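Local coordinates for protein carbonic anhydrase (Geobacillus kaustophilus, PDB 3VNP) that catalyses the reversible hydration of carbon dioxide to hydrogencarbonate as a homotrimeric, metal-dependent gamma-class carbonic anhydrase, at residues I63-S67 with V84-S88. Numbering follows the deposited sequence.
Sequences ILHQS and VILHS. With MG (magnesium ion), chain E.
Strands 63-65 and 85-87 lie on successive coils of the left-handed beta-helix, parallel (4°), axes 4.9 Å apart, pairing Ile-63 with Ile-85, Leu-64 with Leu-86, His-65 with His-87. Both segments are extended until Ser-88 (phi/psi 48/42°) ends the second strand. Ile-63 N donates to Val-84 O (2.8 Å); Ile-63 O accepts from Leu-86 N (2.9 Å). Leu-64, on the face opposite the histidines, packs inside the coil against strand 72-74, CD1 4.0 Å from Leu-86 CD1. His-65 N donates to Leu-86 O (3.1 Å); its O accepts from Ser-88 N (3.0 Å). Similar chi1 (-159°, -148°) but different chi2 (-149°, -86°) bring His-65 ND1 and His-87 NE2 to the magnesium at 2.3 and 2.4 Å; water 1 also binds. Asp-46 hydrogen-bonds to His-65 NE2, Asp-105 to His-87 ND1. Gln-66 CA lies over a face of the His-87 ring; Ser-67 N donates to Ser-88 OG (2.6 Å). His-82 of a neighbouring subunit completes the three-histidine site, which two coils and two subunits share.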
ATOM      1  N   ILE A  63      -3.599  -6.553   1.207  1.00 21.68           N
ATOM      2  CA  ILE A  63      -4.179  -6.708   2.525  1.00 23.19           C
ATOM      3  C   ILE A  63      -5.465  -7.519   2.412  1.00 23.97           C
ATOM      4  O   ILE A  63      -6.396  -7.136   1.695  1.00 24.18           O
ATOM      5  CB  ILE A  63      -4.526  -5.347   3.167  1.00 23.64           C
ATOM      6  CG1 ILE A  63      -3.357  -4.370   3.018  1.00 26.39           C
ATOM      7  CG2 ILE A  63      -4.864  -5.549   4.639  1.00 23.58           C
ATOM      8  CD1 ILE A  63      -2.054  -4.865   3.626  1.00 28.17           C
ATOM      9  N   LEU A  64      -5.503  -8.648   3.110  1.00 24.34           N
ATOM     10  CA  LEU A  64      -6.685  -9.498   3.119  1.00 23.63           C
ATOM     11  C   LEU A  64      -7.248  -9.538   4.534  1.00 24.32           C
ATOM     12  O   LEU A  64      -6.547  -9.898   5.478  1.00 24.97           O
ATOM     13  CB  LEU A  64      -6.342 -10.910   2.631  1.00 21.91           C
ATOM     14  CG  LEU A  64      -6.395 -11.074   1.101  1.00 23.98           C
ATOM     15  CD1 LEU A  64      -5.440 -10.083   0.436  1.00 20.84           C
ATOM     16  CD2 LEU A  64      -6.044 -12.508   0.711  1.00 23.84           C
ATOM     17  N   HIS A  65      -8.507  -9.133   4.681  1.00 24.38           N
ATOM     18  CA  HIS A  65      -9.159  -9.140   5.983  1.00 25.47           C
ATOM     19  C   HIS A  65     -10.662  -9.391   5.823  1.00 25.59           C
ATOM     20  O   HIS A  65     -11.156  -9.596   4.715  1.00 24.88           O
ATOM     21  CB  HIS A  65      -8.928  -7.809   6.710  1.00 27.12           C
ATOM     22  CG  HIS A  65      -9.109  -7.893   8.196  1.00 28.14           C
ATOM     23  ND1 HIS A  65      -9.562  -6.835   8.953  1.00 29.71           N
ATOM     24  CD2 HIS A  65      -8.892  -8.907   9.065  1.00 28.44           C
ATOM     25  CE1 HIS A  65      -9.620  -7.195  10.223  1.00 29.20           C
ATOM     26  NE2 HIS A  65      -9.218  -8.448  10.318  1.00 29.33           N
ATOM     27  N   GLN A  66     -11.393  -9.371   6.931  1.00 25.99           N
ATOM     28  CA  GLN A  66     -12.822  -9.618   6.866  1.00 27.39           C
ATOM     29  C   GLN A  66     -13.619  -8.774   7.851  1.00 27.81           C
ATOM     30  O   GLN A  66     -13.077  -8.237   8.821  1.00 28.27           O
ATOM     31  CB  GLN A  66     -13.133 -11.099   7.157  1.00 26.33           C
ATOM     32  CG  GLN A  66     -12.083 -12.116   6.723  1.00 24.33           C
ATOM     33  CD  GLN A  66     -10.876 -12.118   7.638  1.00 26.05           C
ATOM     34  OE1 GLN A  66     -11.015 -12.033   8.856  1.00 28.91           O
ATOM     35  NE2 GLN A  66      -9.686 -12.228   7.061  1.00 25.11           N
ATOM     36  N   SER A  67     -14.912  -8.657   7.564  1.00 27.90           N
ATOM     37  CA  SER A  67     -15.859  -7.968   8.431  1.00 29.15           C
ATOM     38  C   SER A  67     -16.633  -9.155   9.051  1.00 28.71           C
ATOM     39  O   SER A  67     -16.660 -10.257   8.476  1.00 26.71           O
ATOM     40  CB  SER A  67     -16.784  -7.048   7.617  1.00 28.61           C
ATOM     41  OG  SER A  67     -17.471  -7.752   6.600  1.00 29.78           O
ATOM     42  N   VAL A  84      -3.359  -4.772  -3.349  1.00 23.45           N
ATOM     43  CA  VAL A  84      -4.806  -4.795  -3.413  1.00 22.17           C
ATOM     44  C   VAL A  84      -5.382  -5.030  -2.021  1.00 22.73           C
ATOM     45  O   VAL A  84      -4.775  -5.706  -1.185  1.00 23.20           O
ATOM     46  CB  VAL A  84      -5.321  -5.910  -4.357  1.00 22.34           C
ATOM     47  CG1 VAL A  84      -6.809  -6.205  -4.078  1.00 18.65           C
ATOM     48  CG2 VAL A  84      -5.148  -5.478  -5.801  1.00 22.22           C
ATOM     49  N   ILE A  85      -6.549  -4.450  -1.777  1.00 21.12           N
ATOM     50  CA  ILE A  85      -7.237  -4.640  -0.513  1.00 22.37           C
ATOM     51  C   ILE A  85      -8.457  -5.519  -0.805  1.00 22.64           C
ATOM     52  O   ILE A  85      -9.264  -5.208  -1.680  1.00 23.10           O
ATOM     53  CB  ILE A  85      -7.729  -3.306   0.086  1.00 20.74           C
ATOM     54  CG1 ILE A  85      -6.537  -2.434   0.481  1.00 23.62           C
ATOM     55  CG2 ILE A  85      -8.612  -3.578   1.294  1.00 21.47           C
ATOM     56  CD1 ILE A  85      -6.927  -1.072   1.059  1.00 22.18           C
ATOM     57  N   LEU A  86      -8.573  -6.629  -0.094  1.00 22.90           N
ATOM     58  CA  LEU A  86      -9.708  -7.524  -0.270  1.00 23.68           C
ATOM     59  C   LEU A  86     -10.339  -7.634   1.094  1.00 24.27           C
ATOM     60  O   LEU A  86      -9.722  -8.134   2.032  1.00 23.39           O
ATOM     61  CB  LEU A  86      -9.254  -8.905  -0.752  1.00 24.47           C
ATOM     62  CG  LEU A  86      -8.579  -8.957  -2.124  1.00 23.61           C
ATOM     63  CD1 LEU A  86      -8.157 -10.384  -2.433  1.00 23.88           C
ATOM     64  CD2 LEU A  86      -9.535  -8.442  -3.182  1.00 22.35           C
ATOM     65  N   HIS A  87     -11.568  -7.148   1.212  1.00 26.19           N
ATOM     66  CA  HIS A  87     -12.251  -7.178   2.491  1.00 27.37           C
ATOM     67  C   HIS A  87     -13.555  -7.963   2.411  1.00 28.33           C
ATOM     68  O   HIS A  87     -14.534  -7.491   1.840  1.00 29.17           O
ATOM     69  CB  HIS A  87     -12.511  -5.746   2.949  1.00 25.53           C
ATOM     70  CG  HIS A  87     -12.475  -5.575   4.434  1.00 27.03           C
ATOM     71  ND1 HIS A  87     -13.573  -5.801   5.239  1.00 27.51           N
ATOM     72  CD2 HIS A  87     -11.465  -5.223   5.264  1.00 27.33           C
ATOM     73  CE1 HIS A  87     -13.239  -5.594   6.500  1.00 28.17           C
ATOM     74  NE2 HIS A  87     -11.965  -5.245   6.542  1.00 28.12           N
ATOM     75  N   SER A  88     -13.556  -9.162   2.991  1.00 28.98           N
ATOM     76  CA  SER A  88     -14.739 -10.020   2.981  1.00 28.02           C
ATOM     77  C   SER A  88     -15.305 -10.098   1.577  1.00 29.65           C
ATOM     78  O   SER A  88     -16.517 -10.039   1.380  1.00 29.28           O
ATOM     79  CB  SER A  88     -15.805  -9.476   3.924  1.00 26.49           C
ATOM     80  OG  SER A  88     -15.438  -9.685   5.270  1.00 26.67           O
TER
HETATM   81 MG    MG E 202     -10.567  -4.796   8.425  1.00 23.02          MG
HETATM   82  O   HOH W   1     -11.150  -3.730  10.534  1.00 34.97           O